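PDB 4AJ9: catalase-3 from Neurospora crassa, which catalyses the haem-dependent breakdown of hydrogen peroxide into water and molecular oxygen, and so probably protects cells from this toxic oxidant. Local coordinates for residues I84-F89 against V414-F419; T213-T218 against P422-S427; D440-P445 against L484-N489; F459-I464 against A492-V497. One frame throughout, in Å; residues are numbered along the deposited sequence. Where two conformers were deposited one is given.

Contact 1. Residues I84-F89 against V414-F419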
loop_
_atom_site.group_PDB
_atom_site.type_symbol
_atom_site.label_atom_id
_atom_site.label_comp_id
_atom_site.label_asym_id
_atom_site.label_seq_id
_atom_site.Cartn_x
_atom_site.Cartn_y
_atom_site.Cartn_z
ATOM N N ILE C 84 16.326 22.295 35.097
ATOM C CA ILE C 84 16.247 20.831 34.999
ATOM C C ILE C 84 16.186 20.301 33.568
ATOM O O ILE C 84 16.457 19.123 33.335
ATOM C CB ILE C 84 15.048 20.238 35.786
ATOM C CG1 ILE C 84 13.739 20.884 35.333
ATOM C CG2 ILE C 84 15.253 20.412 37.295
ATOM C CD1 ILE C 84 12.505 20.182 35.860
ATOM N N THR C 85 15.814 21.146 32.614
ATOM C CA THR C 85 15.702 20.687 31.229
ATOM C C THR C 85 15.904 21.814 30.235
ATOM O O THR C 85 15.472 22.938 30.473
ATOM C CB THR C 85 14.334 20.009 30.968
ATOM O OG1 THR C 85 14.321 19.448 29.649
ATOM C CG2 THR C 85 13.190 21.022 31.105
ATOM N N ALA C 86 16.567 21.498 29.122
ATOM C CA ALA C 86 16.709 22.425 27.995
ATOM C C ALA C 86 15.473 22.450 27.108
ATOM O O ALA C 86 15.429 23.202 26.129
ATOM C CB ALA C 86 17.926 22.055 27.152
ATOM N N ALA C 87 14.486 21.611 27.423
ATOM C CA ALA C 87 13.266 21.534 26.616
ATOM C C ALA C 87 12.614 22.907 26.461
ATOM O O ALA C 87 12.281 23.558 27.443
ATOM C CB ALA C 87 12.280 20.539 27.222
ATOM N N SER C 88 12.430 23.332 25.219
ATOM C CA SER C 88 11.980 24.684 24.925
ATOM C C SER C 88 10.569 24.960 25.444
ATOM O O SER C 88 10.270 26.064 25.887
ATOM C CB SER C 88 12.048 24.947 23.415
ATOM O OG SER C 88 11.326 26.119 23.075
ATOM N N PHE C 89 9.697 23.964 25.389
ATOM C CA PHE C 89 8.319 24.188 25.811
ATOM C C PHE C 89 8.205 24.369 27.328
ATOM O O PHE C 89 7.169 24.798 27.828
ATOM C CB PHE C 89 7.384 23.087 25.294
ATOM C CG PHE C 89 7.451 21.794 26.069
ATOM C CD1 PHE C 89 8.517 20.920 25.900
ATOM C CD2 PHE C 89 6.432 21.444 26.944
ATOM C CE1 PHE C 89 8.571 19.734 26.601
ATOM C CE2 PHE C 89 6.476 20.250 27.639
ATOM C CZ PHE C 89 7.546 19.402 27.475
ATOM N N VAL C 414 25.984 23.647 18.838
ATOM C CA VAL C 414 25.620 24.383 17.629
ATOM C C VAL C 414 24.179 24.115 17.207
ATOM O O VAL C 414 23.761 22.960 17.102
ATOM C CB VAL C 414 26.545 24.019 16.456
ATOM C CG1 VAL C 414 26.116 24.759 15.186
ATOM C CG2 VAL C 414 27.997 24.327 16.808
ATOM N N GLY C 415 23.423 25.189 16.972
ATOM C CA GLY C 415 22.091 25.077 16.404
ATOM C C GLY C 415 21.060 24.362 17.256
ATOM O O GLY C 415 20.056 23.891 16.734
ATOM N N ARG C 416 21.298 24.296 18.560
ATOM C CA ARG C 416 20.359 23.680 19.488
ATOM C C ARG C 416 19.890 22.309 19.015
ATOM O O ARG C 416 18.697 21.994 19.032
ATOM C CB ARG C 416 19.172 24.612 19.759
ATOM C CG ARG C 416 19.537 25.805 20.641
ATOM C CD ARG C 416 18.319 26.536 21.198
ATOM N NE ARG C 416 17.448 25.676 22.003
ATOM C CZ ARG C 416 17.674 25.323 23.272
ATOM N NH1 ARG C 416 18.763 25.741 23.904
ATOM N NH2 ARG C 416 16.806 24.535 23.909
ATOM N N GLY C 417 20.842 21.478 18.614
ATOM C CA GLY C 417 20.515 20.148 18.145
ATOM C C GLY C 417 20.199 19.224 19.305
ATOM O O GLY C 417 20.521 19.521 20.459
ATOM N N PHE C 418 19.538 18.115 19.000
ATOM C CA PHE C 418 19.349 17.070 19.995
ATOM C C PHE C 418 20.714 16.523 20.390
ATOM O O PHE C 418 21.651 16.526 19.592
ATOM C CB PHE C 418 18.501 15.929 19.431
ATOM C CG PHE C 418 18.346 14.784 20.378
ATOM C CD1 PHE C 418 17.351 14.803 21.342
ATOM C CD2 PHE C 418 19.225 13.702 20.334
ATOM C CE1 PHE C 418 17.221 13.749 22.247
ATOM C CE2 PHE C 418 19.095 12.646 21.225
ATOM C CZ PHE C 418 18.078 12.674 22.183
ATOM N N PHE C 419 20.835 16.049 21.623
ATOM C CA PHE C 419 22.036 15.315 22.002
ATOM C C PHE C 419 21.707 14.270 23.045
ATOM O O PHE C 419 20.877 14.487 23.937
ATOM C CB PHE C 419 23.178 16.246 22.455
ATOM C CG PHE C 419 22.866 17.067 23.680
ATOM C CD1 PHE C 419 22.124 18.235 23.580
ATOM C CD2 PHE C 419 23.339 16.682 24.927
ATOM C CE1 PHE C 419 21.840 18.995 24.699
ATOM C CE2 PHE C 419 23.069 17.450 26.059
ATOM C CZ PHE C 419 22.322 18.606 25.942
#
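Arg416 reaches across to Ala86 with a single atom: NH2 lies 2.9 Å from the carbonyl oxygen O of Ala86. The oxygen sits at the edge of the guanidinium and in its plane, yet the N-H points well off it (123°), so the bond is weak. The close-packed side belongs to residues 84-89. Ala86 is buried, and its small methyl lets the arginine head come close, CB standing 4.2 Å from Arg416 NH2. Thr85 holds the backbone here in an ST turn, its OG1 accepting from Ala87 N at 3.1 Å. The other side is looser. Val414 is exposed, Gly415 partly so, and Gly415 O is held by Asn25 of the second subunit. Arg416, itself partly exposed, reaches Ala86 through a bend at CG-CD (chi3 59°). Its loop belongs to the long wrapping segment of catalases, while 84-89 joins two strands of the beta-barrel. The stronger polar partners are carboxylates: Glu130 forms a salt bridge with NE and Glu219 with NH1. The acids therefore probably fix the charge and position of the guanidinium, with the carbonyl of Ala86 as a supplementary acceptor.

Contact 2. Residues T213-T218 against P422-S427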
loop_
_atom_site.group_PDB
_atom_site.type_symbol
_atom_site.label_atom_id
_atom_site.label_comp_id
_atom_site.label_asym_id
_atom_site.label_seq_id
_atom_site.Cartn_x
_atom_site.Cartn_y
_atom_site.Cartn_z
ATOM N N THR C 213 10.731 5.663 33.162
ATOM C CA THR C 213 11.694 6.681 33.527
ATOM C C THR C 213 12.323 7.200 32.237
ATOM O O THR C 213 12.780 6.418 31.401
ATOM C CB THR C 213 12.788 6.099 34.437
ATOM O OG1 THR C 213 12.174 5.363 35.508
ATOM C CG2 THR C 213 13.671 7.227 35.016
ATOM N N PHE C 214 12.309 8.518 32.077
ATOM C CA PHE C 214 13.039 9.195 31.012
ATOM C C PHE C 214 14.143 10.017 31.659
ATOM O O PHE C 214 14.400 9.872 32.860
ATOM C CB PHE C 214 12.106 10.085 30.190
ATOM C CG PHE C 214 11.130 9.315 29.335
ATOM C CD1 PHE C 214 9.929 8.868 29.868
ATOM C CD2 PHE C 214 11.412 9.040 28.003
ATOM C CE1 PHE C 214 9.028 8.162 29.096
ATOM C CE2 PHE C 214 10.506 8.334 27.211
ATOM C CZ PHE C 214 9.317 7.885 27.762
ATOM N N ARG C 215 14.809 10.856 30.871
ATOM C CA ARG C 215 15.792 11.782 31.418
ATOM C C ARG C 215 15.487 13.214 31.007
ATOM O O ARG C 215 15.164 13.485 29.846
ATOM C CB ARG C 215 17.208 11.419 30.953
ATOM C CG ARG C 215 17.791 10.184 31.626
ATOM C CD ARG C 215 19.136 9.779 31.022
ATOM N NE ARG C 215 19.863 8.912 31.951
ATOM C CZ ARG C 215 20.096 7.620 31.755
ATOM N NH1 ARG C 215 19.689 7.033 30.637
ATOM N NH2 ARG C 215 20.756 6.919 32.674
ATOM N N LEU C 216 15.602 14.132 31.961
ATOM C CA LEU C 216 15.647 15.554 31.634
ATOM C C LEU C 216 17.115 15.933 31.586
ATOM O O LEU C 216 17.898 15.491 32.428
ATOM C CB LEU C 216 14.900 16.399 32.672
ATOM C CG LEU C 216 13.398 16.160 32.791
ATOM C CD1 LEU C 216 12.788 17.164 33.774
ATOM C CD2 LEU C 216 12.737 16.275 31.411
ATOM N N VAL C 217 17.486 16.730 30.585
ATOM C CA VAL C 217 18.879 17.078 30.343
ATOM C C VAL C 217 18.994 18.581 30.152
ATOM O O VAL C 217 18.269 19.167 29.345
ATOM C CB VAL C 217 19.423 16.354 29.096
ATOM C CG1 VAL C 217 20.925 16.637 28.920
ATOM C CG2 VAL C 217 19.169 14.862 29.213
ATOM N N THR C 218 19.873 19.216 30.924
ATOM C CA THR C 218 20.060 20.659 30.816
ATOM C C THR C 218 21.054 20.975 29.700
ATOM O O THR C 218 21.705 20.074 29.177
ATOM C CB THR C 218 20.605 21.265 32.131
ATOM O OG1 THR C 218 21.846 20.635 32.461
ATOM C CG2 THR C 218 19.626 21.071 33.274
ATOM N N PRO C 422 25.314 13.117 27.701
ATOM C CA PRO C 422 26.746 12.864 27.511
ATOM C C PRO C 422 27.349 11.856 28.507
ATOM O O PRO C 422 28.325 11.176 28.178
ATOM C CB PRO C 422 27.386 14.259 27.669
ATOM C CG PRO C 422 26.340 15.133 28.254
ATOM C CD PRO C 422 25.008 14.544 27.908
ATOM N N GLY C 423 26.779 11.743 29.697
ATOM C CA GLY C 423 27.340 10.828 30.678
ATOM C C GLY C 423 27.041 9.346 30.487
ATOM O O GLY C 423 27.643 8.495 31.146
ATOM N N ARG C 424 26.124 9.028 29.579
ATOM C CA ARG C 424 25.673 7.649 29.421
ATOM C C ARG C 424 26.758 6.726 28.886
ATOM O O ARG C 424 27.486 7.076 27.956
ATOM C CB ARG C 424 24.417 7.580 28.552
ATOM C CG ARG C 424 23.183 8.148 29.252
ATOM C CD ARG C 424 21.975 8.134 28.340
ATOM N NE ARG C 424 21.526 6.781 28.001
ATOM C CZ ARG C 424 20.724 6.518 26.972
ATOM N NH1 ARG C 424 20.307 7.515 26.200
ATOM N NH2 ARG C 424 20.350 5.273 26.703
ATOM N N THR C 425 26.856 5.547 29.490
ATOM C CA THR C 425 27.862 4.562 29.103
ATOM C C THR C 425 27.246 3.183 28.945
ATOM O O THR C 425 26.186 2.898 29.506
ATOM C CB THR C 425 28.950 4.438 30.175
ATOM O OG1 THR C 425 28.355 3.952 31.385
ATOM C CG2 THR C 425 29.602 5.786 30.433
ATOM N N ALA C 426 27.924 2.328 28.184
ATOM C CA ALA C 426 27.562 0.922 28.087
ATOM C C ALA C 426 28.661 0.085 28.721
ATOM O O ALA C 426 29.850 0.358 28.531
ATOM C CB ALA C 426 27.359 0.513 26.641
ATOM N N SER C 427 28.267 -0.933 29.474
ATOM C CA SER C 427 29.243 -1.795 30.119
ATOM C C SER C 427 28.808 -3.252 30.168
ATOM O O SER C 427 27.699 -3.574 30.598
ATOM C CB SER C 427 29.551 -1.298 31.531
ATOM O OG SER C 427 30.692 -1.962 32.042
#
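Arg215 and Arg424 cross obliquely, and although their guanidinium planes are only 22° apart, it is the CG and CD methylenes of Arg424, not its head, that lie over the Arg215 face. Arg424 CG is 3.9 Å above that plane and toward the rim, and Arg424 CD is 3.4 Å from Arg215 NH1. Arg215 arrives as a straight rod, extended from CG to NE, whereas Arg424 bends at CG-CD (chi3 66°), turning its head aside so that its methylenes meet the other's face. Arg424 was modelled in two conformers, and this account holds for one of them.

Arg215 NH1 and Arg424 NE approach to 3.2 Å. Both are donors, so nothing bonds them directly, but Glu341 spans the pair, one carboxylate oxygen forming a salt bridge with each. Glu280 takes NE of Arg215, while Asp338 of the same chain takes NH1 of Arg424 and Glu43 of the second subunit takes NH2. Arginine suits both places because a flat, many-handed cation can serve several acids at once while its face is covered by methylenes. With a leucine in place of Arg215, Glu280 would probably lose its cationic mate, and the Arg424 methylenes the flat surface they pack on.

Strand 214-217 belongs to the antiparallel beta-barrel of the catalase core, and strand 425-427 pairs antiparallel with a strand of the third subunit. A buried network of arginines and acids thus joins barrel to tetramer interface, consistent with the interwoven catalase assembly.

Contact 3. Residues D440-P445 against L484-N489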
loop_
_atom_site.group_PDB
_atom_site.type_symbol
_atom_site.label_atom_id
_atom_site.label_comp_id
_atom_site.label_asym_id
_atom_site.label_seq_id
_atom_site.Cartn_x
_atom_site.Cartn_y
_atom_site.Cartn_z
ATOM N N ASP C 440 11.408 -9.021 40.934
ATOM C CA ASP C 440 10.292 -9.015 41.888
ATOM C C ASP C 440 8.968 -8.622 41.232
ATOM O O ASP C 440 8.786 -7.478 40.836
ATOM C CB ASP C 440 10.601 -8.082 43.068
ATOM C CG ASP C 440 9.506 -8.082 44.132
ATOM O OD1 ASP C 440 8.310 -8.196 43.786
ATOM O OD2 ASP C 440 9.847 -7.954 45.326
ATOM N N HIS C 441 8.035 -9.569 41.153
ATOM C CA HIS C 441 6.793 -9.336 40.421
ATOM C C HIS C 441 5.555 -9.177 41.294
ATOM O O HIS C 441 4.457 -8.974 40.772
ATOM C CB HIS C 441 6.557 -10.475 39.425
ATOM C CG HIS C 441 7.726 -10.749 38.537
ATOM N ND1 HIS C 441 8.314 -9.772 37.761
ATOM C CD2 HIS C 441 8.413 -11.891 38.293
ATOM C CE1 HIS C 441 9.313 -10.301 37.073
ATOM N NE2 HIS C 441 9.394 -11.586 37.379
ATOM N N TYR C 442 5.727 -9.243 42.615
ATOM C CA TYR C 442 4.593 -9.371 43.520
ATOM C C TYR C 442 4.497 -8.271 44.567
ATOM O O TYR C 442 3.406 -7.927 45.027
ATOM C CB TYR C 442 4.656 -10.734 44.204
ATOM C CG TYR C 442 4.801 -11.880 43.228
ATOM C CD1 TYR C 442 3.692 -12.410 42.581
ATOM C CD2 TYR C 442 6.047 -12.436 42.953
ATOM C CE1 TYR C 442 3.819 -13.466 41.688
ATOM C CE2 TYR C 442 6.184 -13.489 42.050
ATOM C CZ TYR C 442 5.067 -13.999 41.428
ATOM O OH TYR C 442 5.199 -15.047 40.549
ATOM N N THR C 443 5.643 -7.711 44.939
ATOM C CA THR C 443 5.675 -6.714 46.002
ATOM C C THR C 443 4.802 -5.503 45.681
ATOM O O THR C 443 4.009 -5.067 46.521
ATOM C CB THR C 443 7.123 -6.288 46.338
ATOM O OG1 THR C 443 7.836 -7.413 46.869
ATOM C CG2 THR C 443 7.128 -5.160 47.348
ATOM N N GLN C 444 4.910 -4.966 44.468
ATOM C CA GLN C 444 4.119 -3.781 44.170
ATOM C C GLN C 444 2.635 -4.033 43.915
ATOM O O GLN C 444 1.804 -3.215 44.292
ATOM C CB GLN C 444 4.773 -2.909 43.097
ATOM C CG GLN C 444 5.992 -2.210 43.639
ATOM C CD GLN C 444 6.328 -0.953 42.886
ATOM O OE1 GLN C 444 5.721 -0.646 41.849
ATOM N NE2 GLN C 444 7.308 -0.222 43.387
ATOM N N PRO C 445 2.293 -5.160 43.277
ATOM C CA PRO C 445 0.859 -5.461 43.245
ATOM C C PRO C 445 0.290 -5.481 44.658
ATOM O O PRO C 445 -0.787 -4.931 44.894
ATOM C CB PRO C 445 0.811 -6.851 42.618
ATOM C CG PRO C 445 1.991 -6.868 41.695
ATOM C CD PRO C 445 3.070 -6.081 42.424
ATOM N N LEU C 484 -1.938 -15.299 42.322
ATOM C CA LEU C 484 -2.572 -14.305 43.184
ATOM C C LEU C 484 -2.108 -14.508 44.618
ATOM O O LEU C 484 -1.891 -13.547 45.346
ATOM C CB LEU C 484 -4.094 -14.414 43.127
ATOM C CG LEU C 484 -4.726 -14.038 41.787
ATOM C CD1 LEU C 484 -6.228 -14.292 41.847
ATOM C CD2 LEU C 484 -4.424 -12.579 41.436
ATOM N N ASN C 485 -1.970 -15.775 45.006
ATOM C CA ASN C 485 -1.573 -16.130 46.358
ATOM C C ASN C 485 -0.193 -15.608 46.747
ATOM O O ASN C 485 0.106 -15.464 47.936
ATOM C CB ASN C 485 -1.594 -17.650 46.545
ATOM C CG ASN C 485 -1.410 -18.055 48.005
ATOM O OD1 ASN C 485 -1.999 -17.452 48.895
ATOM N ND2 ASN C 485 -0.577 -19.057 48.250
ATOM N N LYS C 486 0.656 -15.355 45.753
ATOM C CA LYS C 486 1.997 -14.844 46.008
ATOM C C LYS C 486 1.937 -13.361 46.320
ATOM O O LYS C 486 2.869 -12.780 46.883
ATOM C CB LYS C 486 2.917 -15.095 44.811
ATOM C CG LYS C 486 3.377 -16.525 44.676
ATOM C CD LYS C 486 4.264 -16.669 43.460
ATOM C CE LYS C 486 4.526 -18.133 43.118
ATOM N NZ LYS C 486 5.389 -18.816 44.121
ATOM N N ILE C 487 0.824 -12.748 45.950
ATOM C CA ILE C 487 0.603 -11.340 46.206
ATOM C C ILE C 487 -0.095 -11.141 47.549
ATOM O O ILE C 487 0.316 -10.307 48.355
ATOM C CB ILE C 487 -0.260 -10.709 45.096
ATOM C CG1 ILE C 487 0.519 -10.653 43.779
ATOM C CG2 ILE C 487 -0.703 -9.324 45.492
ATOM C CD1 ILE C 487 -0.330 -10.198 42.596
ATOM N N SER C 488 -1.158 -11.909 47.772
ATOM C CA SER C 488 -1.938 -11.813 48.995
ATOM C C SER C 488 -2.741 -13.088 49.204
ATOM O O SER C 488 -3.549 -13.472 48.362
ATOM C CB SER C 488 -2.877 -10.607 48.933
ATOM O OG SER C 488 -3.840 -10.649 49.970
ATOM N N ASN C 489 -2.497 -13.760 50.320
ATOM C CA ASN C 489 -3.260 -14.950 50.650
ATOM C C ASN C 489 -4.765 -14.684 50.744
ATOM O O ASN C 489 -5.562 -15.496 50.280
ATOM C CB ASN C 489 -2.731 -15.604 51.932
ATOM C CG ASN C 489 -3.507 -16.846 52.309
ATOM O OD1 ASN C 489 -4.232 -16.855 53.301
ATOM N ND2 ASN C 489 -3.365 -17.906 51.509
#
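The N-terminal turn of helix 443-450 meets the C-terminal part of helix 474-487 where Tyr442, the N-cap residue of the former, lies against Lys486 and Ile487. Tyr442 CG stands beside the backbone N, anti to the carbonyl carbon (chi1 -52°), which turns the ring to the lysine. Lys486 covers one face of the phenol with its methylenes. Its CB is 3.9 Å from the Tyr442 ring centroid and 24° off the normal, a CH-pi contact, and farther out its CD rests 3.5 Å from Tyr442 CZ. CB of His441 lies over the opposite face, toward the rim. Ile487 comes instead to the edge, in the ring plane, with CG1 3.8 Å from Tyr442 CD1.

A lysine suits this place because its long chain can cover an aromatic face with CH groups while NZ leads away to a long, weak ion pair with Asp507. The phenol hydroxyl is tied to Gln483, one turn earlier in the helix that carries the lysine.

The turn that presents Tyr442 is an Asx turn. Asp440 OD1 grips two backbone amides: Thr443 N at 2.9 Å, through its syn lone pair, and Tyr442 N, met nearly end-on. Asp440 OD2 uses its own syn lone pair for Thr443 OG1 at 2.6 Å. The carboxylate is thereby fixed against rotation at the start of a helix, where its charge would probably be welcome.

Proline suits the first helical turn, which needs no N-H donor from it. Pro445 CB lies 3.5 Å from Ile487 CD1, the two side chains crossing at about a right angle, and helix 187-193 packs on both residues, His188 on Pro445 and Phe191 on Ile487.

Contact 4. Residues F459-I464 against A492-V497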
loop_
_atom_site.group_PDB
_atom_site.type_symbol
_atom_site.label_atom_id
_atom_site.label_comp_id
_atom_site.label_asym_id
_atom_site.label_seq_id
_atom_site.Cartn_x
_atom_site.Cartn_y
_atom_site.Cartn_z
ATOM N N PHE C 459 -13.865 -4.312 44.875
ATOM C CA PHE C 459 -14.094 -4.159 43.439
ATOM C C PHE C 459 -13.039 -4.917 42.639
ATOM O O PHE C 459 -13.354 -5.590 41.655
ATOM C CB PHE C 459 -14.100 -2.687 43.033
ATOM C CG PHE C 459 -15.336 -1.940 43.455
ATOM C CD1 PHE C 459 -16.539 -2.596 43.600
ATOM C CD2 PHE C 459 -15.291 -0.576 43.691
ATOM C CE1 PHE C 459 -17.675 -1.905 43.973
ATOM C CE2 PHE C 459 -16.419 0.115 44.069
ATOM C CZ PHE C 459 -17.612 -0.554 44.204
ATOM N N VAL C 460 -11.781 -4.792 43.061
ATOM C CA VAL C 460 -10.682 -5.518 42.426
ATOM C C VAL C 460 -10.921 -7.025 42.496
ATOM O O VAL C 460 -10.841 -7.731 41.484
ATOM C CB VAL C 460 -9.325 -5.180 43.082
ATOM C CG1 VAL C 460 -8.245 -6.155 42.626
ATOM C CG2 VAL C 460 -8.917 -3.706 42.812
ATOM N N ILE C 461 -11.235 -7.525 43.686
ATOM C CA ILE C 461 -11.472 -8.955 43.863
ATOM C C ILE C 461 -12.654 -9.446 43.017
ATOM O O ILE C 461 -12.596 -10.508 42.397
ATOM C CB ILE C 461 -11.717 -9.283 45.356
ATOM C CG1 ILE C 461 -10.380 -9.415 46.085
ATOM C CG2 ILE C 461 -12.523 -10.572 45.503
ATOM C CD1 ILE C 461 -10.491 -9.257 47.585
ATOM N N ASN C 462 -13.732 -8.670 43.023
ATOM C CA ASN C 462 -14.925 -9.008 42.261
ATOM C C ASN C 462 -14.698 -8.972 40.752
ATOM O O ASN C 462 -15.308 -9.736 40.014
ATOM C CB ASN C 462 -16.095 -8.100 42.653
ATOM C CG ASN C 462 -16.662 -8.448 44.019
ATOM O OD1 ASN C 462 -16.305 -9.473 44.608
ATOM N ND2 ASN C 462 -17.554 -7.613 44.516
ATOM N N ALA C 463 -13.832 -8.072 40.300
ATOM C CA ALA C 463 -13.478 -8.025 38.888
ATOM C C ALA C 463 -12.682 -9.280 38.527
ATOM O O ALA C 463 -12.917 -9.915 37.495
ATOM C CB ALA C 463 -12.686 -6.755 38.578
ATOM N N ILE C 464 -11.743 -9.652 39.391
ATOM C CA ILE C 464 -10.966 -10.870 39.162
ATOM C C ILE C 464 -11.870 -12.096 39.188
ATOM O O ILE C 464 -11.735 -12.992 38.350
ATOM C CB ILE C 464 -9.829 -11.032 40.188
ATOM C CG1 ILE C 464 -8.853 -9.847 40.092
ATOM C CG2 ILE C 464 -9.104 -12.362 39.969
ATOM C CD1 ILE C 464 -7.767 -9.824 41.207
ATOM N N ALA C 492 -6.300 -14.337 47.222
ATOM C CA ALA C 492 -6.436 -15.629 46.562
ATOM C C ALA C 492 -7.593 -16.434 47.164
ATOM O O ALA C 492 -8.351 -17.072 46.436
ATOM C CB ALA C 492 -5.125 -16.413 46.630
ATOM N N LYS C 493 -7.725 -16.399 48.489
ATOM C CA LYS C 493 -8.850 -17.055 49.168
ATOM C C LYS C 493 -10.191 -16.529 48.652
ATOM O O LYS C 493 -11.082 -17.300 48.251
ATOM C CB LYS C 493 -8.741 -16.885 50.695
ATOM C CG LYS C 493 -7.714 -17.827 51.347
ATOM C CD LYS C 493 -7.325 -17.372 52.754
ATOM C CE LYS C 493 -8.478 -17.482 53.734
ATOM N NZ LYS C 493 -8.821 -18.904 54.028
ATOM N N ARG C 494 -10.322 -15.210 48.624
ATOM C CA ARG C 494 -11.580 -14.601 48.226
ATOM C C ARG C 494 -11.915 -14.873 46.755
ATOM O O ARG C 494 -13.065 -15.151 46.420
ATOM C CB ARG C 494 -11.575 -13.110 48.579
ATOM C CG ARG C 494 -11.663 -12.893 50.086
ATOM C CD ARG C 494 -11.095 -11.561 50.525
ATOM N NE ARG C 494 -11.998 -10.450 50.249
ATOM C CZ ARG C 494 -11.734 -9.188 50.571
ATOM N NH1 ARG C 494 -10.592 -8.873 51.183
ATOM N NH2 ARG C 494 -12.605 -8.236 50.287
ATOM N N VAL C 495 -10.905 -14.835 45.888
ATOM C CA VAL C 495 -11.097 -15.189 44.482
ATOM C C VAL C 495 -11.405 -16.679 44.333
ATOM O O VAL C 495 -12.323 -17.062 43.613
ATOM C CB VAL C 495 -9.860 -14.823 43.622
ATOM C CG1 VAL C 495 -9.947 -15.477 42.242
ATOM C CG2 VAL C 495 -9.709 -13.298 43.515
ATOM N N ALA C 496 -10.637 -17.514 45.026
ATOM C CA ALA C 496 -10.837 -18.961 44.975
ATOM C C ALA C 496 -12.292 -19.339 45.241
ATOM O O ALA C 496 -12.816 -20.265 44.631
ATOM C CB ALA C 496 -9.914 -19.670 45.971
ATOM N N VAL C 497 -12.944 -18.623 46.150
ATOM C CA VAL C 497 -14.337 -18.930 46.470
ATOM C C VAL C 497 -15.190 -18.948 45.210
ATOM O O VAL C 497 -15.931 -19.898 44.965
ATOM C CB VAL C 497 -14.937 -17.921 47.455
ATOM C CG1 VAL C 497 -16.455 -18.121 47.546
ATOM C CG2 VAL C 497 -14.294 -18.074 48.824
#
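The guanidinium of Arg494, which Ile461 covers on one face, is gripped through all three of its nitrogens: Asp677, far along the chain, takes NE, Asp490 takes NH1, and OE1 of Gln458 bonds NH2. These bonds fix the orientation of the flat group, and a face is left for carbon. Ile461 CD1 sits over its centre, 3.2 Å above the plane; its distance to Arg494 CZ is the same, which is tight for such a pair. The bend at CG-CD of the arginine (chi3 77°) brings its head to the methyl, folding it back toward helix 454-468, and the two side chains cross at about a right angle.

The helices run in similar directions, their short segments crossing at -41° with the axes 9.3 Å apart at closest approach. Farther along, branched residues fill the interface. Ile464 CG2 touches Val495 CG2 at 3.7 Å and Val495 CG1 at 3.9 Å, near enough to both to occupy the fork of the valine. Beta-branched side chains suit such a place because they are broad near the backbone. Leu484 touches Ile464 and Leu481 touches Val495, so helix 474-487 flanks this apolar layer.

An alanine in place of Arg494 is likely to leave Asp677 and Asp490 without their cation and to open a gap beside the Ile461 methyl. The chemistry implies a division of labour: charge and amide bonds fix the orientation of the plate, while Ile461 packs on its face, weakly hydrated and able to meet carbon, and Ile464 with Val495 joins the helices farther along.

How the contacts relate
From the N terminus the order is 84-89, 213-218, 414-419, 422-427, so contacts 1 and 2 cross: contact 1 closes a loop of 324 residues and contact 2 one of 203. Both tie the beta-barrel to the wrapping segment, and they touch, Ala86 N probably bonding Val217 O at 2.9 Å. Contacts 3 and 4 follow in series and cross each other as well, closing loops of 38 and 27 residues within the helical region. Leu484, Ile464 and Val495 link them side by side, their centres about 14 Å apart. Contact 4 lies on the opposite side of the chain's centre from contact 1, their nearest atoms about 32 Å apart.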